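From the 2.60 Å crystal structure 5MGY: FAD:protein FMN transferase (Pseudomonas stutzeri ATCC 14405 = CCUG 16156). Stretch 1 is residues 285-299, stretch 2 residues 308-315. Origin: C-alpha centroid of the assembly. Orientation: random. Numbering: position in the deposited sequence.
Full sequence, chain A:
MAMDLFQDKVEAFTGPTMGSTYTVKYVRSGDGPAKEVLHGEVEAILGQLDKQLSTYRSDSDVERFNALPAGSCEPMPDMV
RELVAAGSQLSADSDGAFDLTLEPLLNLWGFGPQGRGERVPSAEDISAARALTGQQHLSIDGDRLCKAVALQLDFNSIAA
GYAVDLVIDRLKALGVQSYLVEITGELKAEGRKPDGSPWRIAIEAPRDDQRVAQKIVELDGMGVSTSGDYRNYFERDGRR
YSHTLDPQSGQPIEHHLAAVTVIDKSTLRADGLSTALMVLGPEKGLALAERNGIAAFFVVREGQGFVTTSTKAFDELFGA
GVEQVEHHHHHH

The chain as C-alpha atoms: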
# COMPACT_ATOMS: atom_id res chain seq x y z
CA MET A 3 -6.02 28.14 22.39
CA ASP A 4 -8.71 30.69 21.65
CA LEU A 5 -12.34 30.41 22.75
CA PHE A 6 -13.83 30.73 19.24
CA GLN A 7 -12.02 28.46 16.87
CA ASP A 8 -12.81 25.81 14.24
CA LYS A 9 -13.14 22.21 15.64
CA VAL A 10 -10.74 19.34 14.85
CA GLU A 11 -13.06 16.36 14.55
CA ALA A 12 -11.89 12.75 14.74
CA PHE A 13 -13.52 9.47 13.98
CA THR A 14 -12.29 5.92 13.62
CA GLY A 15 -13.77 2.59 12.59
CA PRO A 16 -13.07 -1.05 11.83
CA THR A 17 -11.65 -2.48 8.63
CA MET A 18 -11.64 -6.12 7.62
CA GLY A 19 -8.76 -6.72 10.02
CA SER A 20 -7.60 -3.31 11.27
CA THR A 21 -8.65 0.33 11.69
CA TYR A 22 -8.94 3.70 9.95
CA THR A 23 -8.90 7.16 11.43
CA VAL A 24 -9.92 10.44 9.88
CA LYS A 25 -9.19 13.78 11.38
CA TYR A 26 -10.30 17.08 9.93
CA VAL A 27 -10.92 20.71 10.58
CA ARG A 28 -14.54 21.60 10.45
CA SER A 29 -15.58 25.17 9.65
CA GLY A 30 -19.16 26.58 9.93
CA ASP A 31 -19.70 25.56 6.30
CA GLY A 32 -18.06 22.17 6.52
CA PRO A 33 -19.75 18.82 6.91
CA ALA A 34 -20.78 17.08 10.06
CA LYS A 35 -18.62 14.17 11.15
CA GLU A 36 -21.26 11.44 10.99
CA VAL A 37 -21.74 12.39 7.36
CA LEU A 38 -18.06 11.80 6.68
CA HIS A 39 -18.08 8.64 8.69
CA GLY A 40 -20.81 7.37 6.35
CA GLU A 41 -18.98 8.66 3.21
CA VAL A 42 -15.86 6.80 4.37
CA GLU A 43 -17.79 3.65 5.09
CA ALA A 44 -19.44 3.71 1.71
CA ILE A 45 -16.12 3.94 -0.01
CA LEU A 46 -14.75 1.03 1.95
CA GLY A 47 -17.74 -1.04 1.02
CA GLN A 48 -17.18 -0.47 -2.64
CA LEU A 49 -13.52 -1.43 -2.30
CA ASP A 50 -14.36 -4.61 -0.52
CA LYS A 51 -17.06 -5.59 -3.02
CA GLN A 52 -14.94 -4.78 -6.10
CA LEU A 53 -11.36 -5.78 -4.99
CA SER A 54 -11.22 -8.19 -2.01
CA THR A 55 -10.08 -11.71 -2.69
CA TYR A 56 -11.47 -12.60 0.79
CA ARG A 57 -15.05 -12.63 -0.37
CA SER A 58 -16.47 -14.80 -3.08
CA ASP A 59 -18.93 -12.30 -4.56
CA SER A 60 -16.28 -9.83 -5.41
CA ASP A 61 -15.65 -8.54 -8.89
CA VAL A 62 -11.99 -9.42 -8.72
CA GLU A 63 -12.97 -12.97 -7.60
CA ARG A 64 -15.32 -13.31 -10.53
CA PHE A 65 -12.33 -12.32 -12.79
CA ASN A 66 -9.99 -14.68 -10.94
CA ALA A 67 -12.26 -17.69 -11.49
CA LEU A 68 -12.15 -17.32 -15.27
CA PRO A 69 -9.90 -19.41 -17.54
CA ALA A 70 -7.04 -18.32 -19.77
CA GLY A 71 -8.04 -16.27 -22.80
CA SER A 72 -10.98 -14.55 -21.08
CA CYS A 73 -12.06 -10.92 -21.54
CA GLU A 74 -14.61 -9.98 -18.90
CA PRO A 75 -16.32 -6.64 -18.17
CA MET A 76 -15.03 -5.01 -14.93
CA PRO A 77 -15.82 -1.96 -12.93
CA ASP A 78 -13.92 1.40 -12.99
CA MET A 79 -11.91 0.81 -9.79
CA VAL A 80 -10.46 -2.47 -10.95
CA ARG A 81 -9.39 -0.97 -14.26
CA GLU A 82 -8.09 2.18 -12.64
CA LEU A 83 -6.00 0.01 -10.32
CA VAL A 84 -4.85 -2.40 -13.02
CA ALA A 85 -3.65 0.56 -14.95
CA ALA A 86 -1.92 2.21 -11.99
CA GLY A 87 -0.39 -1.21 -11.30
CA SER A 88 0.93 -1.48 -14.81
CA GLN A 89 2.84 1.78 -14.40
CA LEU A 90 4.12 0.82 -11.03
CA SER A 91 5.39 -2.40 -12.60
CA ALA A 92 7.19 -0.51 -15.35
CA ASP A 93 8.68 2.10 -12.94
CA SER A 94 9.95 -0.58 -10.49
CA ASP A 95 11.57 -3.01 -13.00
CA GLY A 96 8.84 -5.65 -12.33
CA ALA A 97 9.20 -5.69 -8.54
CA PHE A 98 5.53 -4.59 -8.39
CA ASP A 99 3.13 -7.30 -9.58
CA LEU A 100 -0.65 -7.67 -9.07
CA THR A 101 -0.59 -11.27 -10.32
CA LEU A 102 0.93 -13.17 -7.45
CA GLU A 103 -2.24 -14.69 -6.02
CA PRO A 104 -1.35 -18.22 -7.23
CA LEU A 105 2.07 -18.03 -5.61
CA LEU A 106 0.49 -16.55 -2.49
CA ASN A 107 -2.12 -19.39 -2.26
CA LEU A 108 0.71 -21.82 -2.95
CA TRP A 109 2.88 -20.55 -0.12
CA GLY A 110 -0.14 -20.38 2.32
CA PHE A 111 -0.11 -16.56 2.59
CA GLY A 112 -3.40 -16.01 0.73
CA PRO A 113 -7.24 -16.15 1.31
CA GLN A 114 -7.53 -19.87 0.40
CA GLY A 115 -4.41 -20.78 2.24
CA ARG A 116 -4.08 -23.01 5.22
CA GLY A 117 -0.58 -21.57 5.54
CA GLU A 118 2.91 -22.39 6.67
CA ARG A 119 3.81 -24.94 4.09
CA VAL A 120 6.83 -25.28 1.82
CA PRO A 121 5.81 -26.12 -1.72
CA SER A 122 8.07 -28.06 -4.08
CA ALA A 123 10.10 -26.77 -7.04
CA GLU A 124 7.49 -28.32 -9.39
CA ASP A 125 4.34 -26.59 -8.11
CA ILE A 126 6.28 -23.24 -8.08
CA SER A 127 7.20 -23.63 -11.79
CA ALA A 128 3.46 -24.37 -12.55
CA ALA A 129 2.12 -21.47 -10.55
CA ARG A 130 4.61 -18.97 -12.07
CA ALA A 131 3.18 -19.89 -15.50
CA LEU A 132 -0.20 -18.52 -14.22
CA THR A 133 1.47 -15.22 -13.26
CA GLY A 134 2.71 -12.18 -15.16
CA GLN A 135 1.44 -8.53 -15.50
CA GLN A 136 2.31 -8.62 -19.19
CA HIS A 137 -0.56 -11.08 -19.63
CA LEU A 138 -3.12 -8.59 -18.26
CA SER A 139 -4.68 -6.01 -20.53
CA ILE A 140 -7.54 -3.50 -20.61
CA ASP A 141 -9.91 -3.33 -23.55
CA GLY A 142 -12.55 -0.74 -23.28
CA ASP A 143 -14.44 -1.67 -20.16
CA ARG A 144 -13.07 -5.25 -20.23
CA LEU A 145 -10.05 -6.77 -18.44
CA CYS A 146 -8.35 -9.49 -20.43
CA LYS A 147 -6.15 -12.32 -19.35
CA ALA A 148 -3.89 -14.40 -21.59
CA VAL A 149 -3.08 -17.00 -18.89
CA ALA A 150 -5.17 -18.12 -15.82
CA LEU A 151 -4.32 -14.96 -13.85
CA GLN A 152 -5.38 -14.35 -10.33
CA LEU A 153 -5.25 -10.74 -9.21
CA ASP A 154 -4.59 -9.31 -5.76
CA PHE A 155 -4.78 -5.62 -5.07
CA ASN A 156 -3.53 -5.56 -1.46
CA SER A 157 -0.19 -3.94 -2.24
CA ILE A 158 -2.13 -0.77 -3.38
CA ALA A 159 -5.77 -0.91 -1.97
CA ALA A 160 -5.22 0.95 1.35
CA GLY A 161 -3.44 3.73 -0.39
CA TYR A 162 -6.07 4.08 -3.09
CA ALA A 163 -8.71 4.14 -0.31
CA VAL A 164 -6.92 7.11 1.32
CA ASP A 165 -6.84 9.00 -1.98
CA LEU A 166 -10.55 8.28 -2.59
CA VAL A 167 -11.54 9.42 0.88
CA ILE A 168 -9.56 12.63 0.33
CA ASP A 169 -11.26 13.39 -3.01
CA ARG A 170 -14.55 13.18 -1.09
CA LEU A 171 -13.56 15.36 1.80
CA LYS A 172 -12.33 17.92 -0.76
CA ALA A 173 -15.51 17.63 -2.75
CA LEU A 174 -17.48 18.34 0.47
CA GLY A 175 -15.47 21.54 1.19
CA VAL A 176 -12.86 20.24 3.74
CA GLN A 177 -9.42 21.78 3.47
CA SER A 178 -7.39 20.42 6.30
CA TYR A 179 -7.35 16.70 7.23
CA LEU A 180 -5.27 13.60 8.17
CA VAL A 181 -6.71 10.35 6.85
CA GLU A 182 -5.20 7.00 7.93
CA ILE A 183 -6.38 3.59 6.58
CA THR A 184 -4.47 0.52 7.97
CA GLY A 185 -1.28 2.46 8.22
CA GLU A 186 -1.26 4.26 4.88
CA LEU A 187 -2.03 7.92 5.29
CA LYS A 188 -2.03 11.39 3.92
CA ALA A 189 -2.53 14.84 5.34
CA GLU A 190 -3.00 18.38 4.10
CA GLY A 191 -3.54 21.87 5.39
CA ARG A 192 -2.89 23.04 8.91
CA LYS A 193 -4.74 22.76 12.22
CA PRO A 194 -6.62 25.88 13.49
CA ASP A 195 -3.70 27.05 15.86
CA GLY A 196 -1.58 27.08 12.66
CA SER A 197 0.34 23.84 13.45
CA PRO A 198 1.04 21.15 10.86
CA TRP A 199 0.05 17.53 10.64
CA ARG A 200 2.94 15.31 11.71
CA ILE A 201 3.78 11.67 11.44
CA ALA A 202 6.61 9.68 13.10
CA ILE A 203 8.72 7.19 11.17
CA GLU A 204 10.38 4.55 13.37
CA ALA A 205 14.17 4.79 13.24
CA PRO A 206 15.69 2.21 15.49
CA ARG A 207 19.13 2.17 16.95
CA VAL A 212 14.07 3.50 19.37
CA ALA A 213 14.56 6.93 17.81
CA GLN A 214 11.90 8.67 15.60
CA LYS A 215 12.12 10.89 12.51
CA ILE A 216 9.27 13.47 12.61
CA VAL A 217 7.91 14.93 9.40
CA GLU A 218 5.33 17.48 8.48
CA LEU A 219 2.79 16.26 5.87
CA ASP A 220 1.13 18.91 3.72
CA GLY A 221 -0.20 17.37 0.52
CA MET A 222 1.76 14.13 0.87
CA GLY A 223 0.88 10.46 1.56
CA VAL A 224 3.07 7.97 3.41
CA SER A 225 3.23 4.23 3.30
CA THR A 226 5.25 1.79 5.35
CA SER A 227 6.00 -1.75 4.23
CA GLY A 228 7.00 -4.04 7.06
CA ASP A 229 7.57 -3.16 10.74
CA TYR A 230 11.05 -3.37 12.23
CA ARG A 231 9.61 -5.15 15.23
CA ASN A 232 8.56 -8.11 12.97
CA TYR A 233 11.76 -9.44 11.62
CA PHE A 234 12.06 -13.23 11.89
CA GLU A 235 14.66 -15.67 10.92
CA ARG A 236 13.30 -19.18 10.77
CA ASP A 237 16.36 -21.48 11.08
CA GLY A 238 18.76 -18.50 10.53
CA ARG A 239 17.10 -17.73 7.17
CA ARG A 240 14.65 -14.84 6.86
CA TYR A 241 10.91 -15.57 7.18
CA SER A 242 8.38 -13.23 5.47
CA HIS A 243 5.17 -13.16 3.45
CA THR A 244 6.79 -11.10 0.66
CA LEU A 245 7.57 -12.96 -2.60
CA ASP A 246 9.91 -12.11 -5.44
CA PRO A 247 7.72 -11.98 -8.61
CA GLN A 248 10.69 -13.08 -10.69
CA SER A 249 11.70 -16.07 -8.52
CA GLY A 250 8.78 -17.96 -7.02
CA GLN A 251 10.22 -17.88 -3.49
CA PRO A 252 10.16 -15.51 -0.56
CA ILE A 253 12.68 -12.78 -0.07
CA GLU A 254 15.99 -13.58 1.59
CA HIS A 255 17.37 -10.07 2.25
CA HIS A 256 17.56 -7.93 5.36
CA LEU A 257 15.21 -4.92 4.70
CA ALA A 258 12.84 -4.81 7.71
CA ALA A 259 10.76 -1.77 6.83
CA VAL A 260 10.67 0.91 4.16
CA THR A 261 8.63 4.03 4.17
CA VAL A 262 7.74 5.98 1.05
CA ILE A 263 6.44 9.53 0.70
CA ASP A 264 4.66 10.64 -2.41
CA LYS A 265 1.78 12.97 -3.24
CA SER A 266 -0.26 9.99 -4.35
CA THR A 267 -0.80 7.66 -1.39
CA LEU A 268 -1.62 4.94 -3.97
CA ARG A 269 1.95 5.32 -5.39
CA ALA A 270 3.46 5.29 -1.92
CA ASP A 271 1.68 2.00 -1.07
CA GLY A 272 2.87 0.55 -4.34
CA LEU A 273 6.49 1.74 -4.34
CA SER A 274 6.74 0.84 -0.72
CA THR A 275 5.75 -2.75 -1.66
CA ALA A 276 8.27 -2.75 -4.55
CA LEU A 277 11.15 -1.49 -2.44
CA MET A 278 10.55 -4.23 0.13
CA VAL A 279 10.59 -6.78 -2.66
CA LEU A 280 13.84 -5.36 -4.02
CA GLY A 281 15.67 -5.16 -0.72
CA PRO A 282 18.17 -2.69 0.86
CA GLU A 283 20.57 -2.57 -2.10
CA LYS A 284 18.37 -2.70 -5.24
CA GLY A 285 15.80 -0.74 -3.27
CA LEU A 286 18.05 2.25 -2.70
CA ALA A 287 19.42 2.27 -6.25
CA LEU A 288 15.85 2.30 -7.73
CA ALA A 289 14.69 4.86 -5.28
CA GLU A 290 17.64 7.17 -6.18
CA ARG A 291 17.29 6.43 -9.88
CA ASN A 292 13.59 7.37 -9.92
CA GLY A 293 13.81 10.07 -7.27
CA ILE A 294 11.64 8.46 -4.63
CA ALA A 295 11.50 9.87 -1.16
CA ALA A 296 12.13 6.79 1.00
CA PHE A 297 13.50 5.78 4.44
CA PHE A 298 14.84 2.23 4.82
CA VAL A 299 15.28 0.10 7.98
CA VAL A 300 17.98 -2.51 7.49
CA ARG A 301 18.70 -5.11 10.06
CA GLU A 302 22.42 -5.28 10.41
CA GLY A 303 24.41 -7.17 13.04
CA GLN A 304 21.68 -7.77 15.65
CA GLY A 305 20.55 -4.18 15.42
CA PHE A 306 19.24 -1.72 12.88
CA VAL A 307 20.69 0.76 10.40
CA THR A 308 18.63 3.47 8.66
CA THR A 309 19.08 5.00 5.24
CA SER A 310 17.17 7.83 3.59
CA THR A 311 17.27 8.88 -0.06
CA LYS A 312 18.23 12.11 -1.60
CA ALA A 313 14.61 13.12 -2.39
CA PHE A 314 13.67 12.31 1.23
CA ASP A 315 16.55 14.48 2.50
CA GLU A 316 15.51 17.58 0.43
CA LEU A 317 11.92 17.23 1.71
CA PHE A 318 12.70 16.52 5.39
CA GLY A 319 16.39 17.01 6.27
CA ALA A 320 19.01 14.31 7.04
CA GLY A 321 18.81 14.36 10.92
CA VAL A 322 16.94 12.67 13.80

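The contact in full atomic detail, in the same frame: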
# COMPACT_ATOMS: atom_id res chain seq x y z
N GLY A 285 16.74 -1.72 -3.77
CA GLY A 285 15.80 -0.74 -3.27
C GLY A 285 16.27 0.68 -3.37
O GLY A 285 15.72 1.50 -4.11
N LEU A 286 17.33 0.96 -2.62
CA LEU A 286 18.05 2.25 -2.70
C LEU A 286 18.47 2.80 -4.08
O LEU A 286 18.39 4.02 -4.34
CB LEU A 286 19.28 2.18 -1.85
CG LEU A 286 19.02 2.84 -0.52
CD1 LEU A 286 20.11 2.37 0.45
CD2 LEU A 286 18.97 4.37 -0.70
N ALA A 287 18.96 1.90 -4.93
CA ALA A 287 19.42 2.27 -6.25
C ALA A 287 18.22 2.75 -7.04
O ALA A 287 18.28 3.87 -7.60
CB ALA A 287 20.16 1.13 -6.94
N LEU A 288 17.12 1.94 -7.03
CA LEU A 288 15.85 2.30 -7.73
C LEU A 288 15.33 3.62 -7.19
O LEU A 288 15.06 4.57 -7.94
CB LEU A 288 14.78 1.19 -7.60
CG LEU A 288 13.48 1.47 -8.38
CD1 LEU A 288 13.60 1.14 -9.85
CD2 LEU A 288 12.33 0.74 -7.76
N ALA A 289 15.24 3.69 -5.87
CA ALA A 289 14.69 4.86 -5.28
C ALA A 289 15.43 6.12 -5.71
O ALA A 289 14.78 7.09 -6.09
CB ALA A 289 14.62 4.76 -3.77
N GLU A 290 16.78 6.06 -5.71
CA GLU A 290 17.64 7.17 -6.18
C GLU A 290 17.48 7.41 -7.69
O GLU A 290 17.40 8.58 -8.14
CB GLU A 290 19.10 6.92 -5.84
CG GLU A 290 19.76 8.09 -5.16
CD GLU A 290 19.40 8.20 -3.69
OE1 GLU A 290 19.51 7.19 -2.97
OE2 GLU A 290 19.01 9.31 -3.27
N ARG A 291 17.44 6.32 -8.45
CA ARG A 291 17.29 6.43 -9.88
C ARG A 291 16.00 7.18 -10.20
O ARG A 291 16.03 8.12 -10.99
CB ARG A 291 17.29 5.06 -10.52
CG ARG A 291 17.35 5.10 -12.01
CD ARG A 291 17.06 3.71 -12.56
NE ARG A 291 15.62 3.47 -12.82
CZ ARG A 291 15.05 2.29 -13.10
NH1 ARG A 291 15.77 1.17 -13.16
NH2 ARG A 291 13.72 2.19 -13.30
N ASN A 292 14.90 6.79 -9.58
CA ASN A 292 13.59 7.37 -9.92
C ASN A 292 13.23 8.58 -9.07
O ASN A 292 12.17 9.17 -9.26
CB ASN A 292 12.47 6.37 -9.73
CG ASN A 292 12.64 5.12 -10.52
OD1 ASN A 292 13.47 5.01 -11.39
ND2 ASN A 292 11.85 4.16 -10.19
N GLY A 293 14.07 8.91 -8.10
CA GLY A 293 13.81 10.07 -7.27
C GLY A 293 12.74 9.91 -6.21
O GLY A 293 12.03 10.84 -5.92
N ILE A 294 12.67 8.75 -5.59
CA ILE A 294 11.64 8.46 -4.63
C ILE A 294 12.12 8.95 -3.27
O ILE A 294 13.29 8.77 -2.92
CB ILE A 294 11.37 6.96 -4.58
CG1 ILE A 294 10.84 6.50 -5.94
CG2 ILE A 294 10.38 6.64 -3.46
CD1 ILE A 294 10.79 4.99 -6.10
N ALA A 295 11.21 9.56 -2.51
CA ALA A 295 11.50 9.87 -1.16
C ALA A 295 11.22 8.61 -0.32
O ALA A 295 10.07 8.15 -0.23
CB ALA A 295 10.67 11.05 -0.70
N ALA A 296 12.27 8.03 0.24
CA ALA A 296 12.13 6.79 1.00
C ALA A 296 13.11 6.71 2.18
O ALA A 296 14.20 7.29 2.11
CB ALA A 296 12.35 5.61 0.07
N PHE A 297 12.74 5.95 3.20
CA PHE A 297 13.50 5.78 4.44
C PHE A 297 13.51 4.29 4.77
O PHE A 297 12.48 3.73 5.15
CB PHE A 297 12.80 6.57 5.54
CG PHE A 297 13.47 6.51 6.89
CD1 PHE A 297 14.35 7.55 7.25
CD2 PHE A 297 13.21 5.48 7.80
CE1 PHE A 297 14.97 7.56 8.50
CE2 PHE A 297 13.84 5.49 9.05
CZ PHE A 297 14.73 6.52 9.39
N PHE A 298 14.67 3.66 4.63
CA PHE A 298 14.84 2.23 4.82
C PHE A 298 15.26 1.80 6.24
O PHE A 298 15.96 2.52 6.89
CB PHE A 298 15.93 1.76 3.89
CG PHE A 298 15.61 1.89 2.47
CD1 PHE A 298 15.40 0.75 1.69
CD2 PHE A 298 15.50 3.12 1.88
CE1 PHE A 298 15.09 0.86 0.35
CE2 PHE A 298 15.19 3.22 0.54
CZ PHE A 298 14.98 2.10 -0.23
N VAL A 299 14.81 0.64 6.72
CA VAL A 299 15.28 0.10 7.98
C VAL A 299 15.86 -1.29 7.75
O VAL A 299 15.15 -2.28 7.59
CB VAL A 299 14.20 0.05 9.07
CG1 VAL A 299 14.79 -0.40 10.39
CG2 VAL A 299 13.65 1.44 9.28
N THR A 308 19.61 2.73 9.47
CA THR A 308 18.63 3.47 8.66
C THR A 308 19.24 4.24 7.49
O THR A 308 20.28 4.86 7.59
CB THR A 308 17.72 4.43 9.55
OG1 THR A 308 18.49 5.51 10.12
CG2 THR A 308 17.00 3.67 10.69
N THR A 309 18.54 4.30 6.40
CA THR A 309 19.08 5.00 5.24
C THR A 309 17.92 5.74 4.57
O THR A 309 16.85 5.23 4.45
CB THR A 309 19.76 3.99 4.27
OG1 THR A 309 20.38 2.94 5.04
CG2 THR A 309 20.78 4.71 3.36
N SER A 310 18.16 6.97 4.18
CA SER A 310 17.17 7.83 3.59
C SER A 310 17.67 8.12 2.17
O SER A 310 18.81 7.88 1.90
CB SER A 310 16.96 9.10 4.47
OG SER A 310 18.05 10.04 4.42
N THR A 311 16.82 8.56 1.27
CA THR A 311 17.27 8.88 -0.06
C THR A 311 17.53 10.33 -0.10
O THR A 311 17.30 11.06 0.86
CB THR A 311 16.21 8.53 -1.13
OG1 THR A 311 15.05 9.37 -0.96
CG2 THR A 311 15.85 7.04 -1.06
N LYS A 312 18.00 10.74 -1.25
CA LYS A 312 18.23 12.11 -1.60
C LYS A 312 16.96 12.93 -1.62
O LYS A 312 16.93 14.01 -1.04
CB LYS A 312 18.90 12.11 -2.97
CG LYS A 312 19.30 13.45 -3.51
CD LYS A 312 19.96 13.31 -4.87
CE LYS A 312 21.22 12.43 -4.82
NZ LYS A 312 22.02 12.53 -6.05
N ALA A 313 15.92 12.43 -2.30
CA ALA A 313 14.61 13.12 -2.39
C ALA A 313 14.00 13.27 -1.00
O ALA A 313 13.40 14.30 -0.71
CB ALA A 313 13.65 12.39 -3.33
N PHE A 314 14.15 12.25 -0.16
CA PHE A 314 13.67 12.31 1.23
C PHE A 314 14.39 13.39 2.01
O PHE A 314 13.79 14.06 2.86
CB PHE A 314 13.89 10.98 1.91
CG PHE A 314 13.41 10.91 3.33
CD1 PHE A 314 14.20 11.36 4.38
CD2 PHE A 314 12.20 10.34 3.62
CE1 PHE A 314 13.75 11.25 5.70
CE2 PHE A 314 11.72 10.23 4.93
CZ PHE A 314 12.50 10.69 5.98
N ASP A 315 15.70 13.53 1.76
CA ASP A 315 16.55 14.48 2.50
C ASP A 315 16.24 15.95 2.14
O ASP A 315 16.16 16.78 3.06
CB ASP A 315 18.05 14.12 2.36
CG ASP A 315 18.47 12.93 3.24
OD1 ASP A 315 17.79 12.64 4.24
OD2 ASP A 315 19.49 12.28 2.91

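Strand 308-310 runs antiparallel to the strand that ends stretch 1 at Val-299, and the helix that follows it packs near the start of that strand. Together the two stretches bury 727 Å².

Thr-308 pairs with Val-299. Its side chain lies on the same sheet face as Phe-297 and Ser-310, and its CB is 3.7 Å from Phe-297 CZ. The beta-branched side chain suits an extended strand and covers part of the ring.

Thr-309 pairs with Phe-298 through two backbone hydrogen bonds. Phe-298 N donates to Thr-309 O at 2.7 Å, and Thr-309 N donates to Phe-298 O at 3.2 Å. Its side chain is on the other face, with Phe-298. There the methyl CG2 meets Leu-286 CD1 at 3.8 Å, so the strand also touches the preceding helix.

Ser-310 faces the Phe-297 side. Its OG donates to Asp-315 OD1 at 2.6 Å, tying the strand to the first turn of the helix.

Thr-311 is the hub of the contact. Its N donates to Ala-296 O at 3.0 Å. With chi1 in p, its OG1 donates to Ile-294 O at 2.7 Å and accepts from Phe-314 N at 3.1 Å, capping the helix. Its methyl CG2 turns to apolar neighbours: Ala-289 CB is 3.7 Å away and Ala-296 CB 3.9 Å. A hydroxyl and a methyl on one residue serve both needs.

Lys-312 N donates to Glu-290 OE2 at 2.7 Å, although the position of that oxygen is less certain. The lysine itself is exposed.

Ala-313 points toward stretch 1. Its small CB fits 3.4 Å from Gly-293 O and 4.2 Å from Ala-295 CB.

Phe-314 is buried. Its CB lies 4.1 Å from Ala-295 CB, and its CZ is 3.9 Å from Phe-297 CD1. The two rings meet obliquely, with planes at 40°.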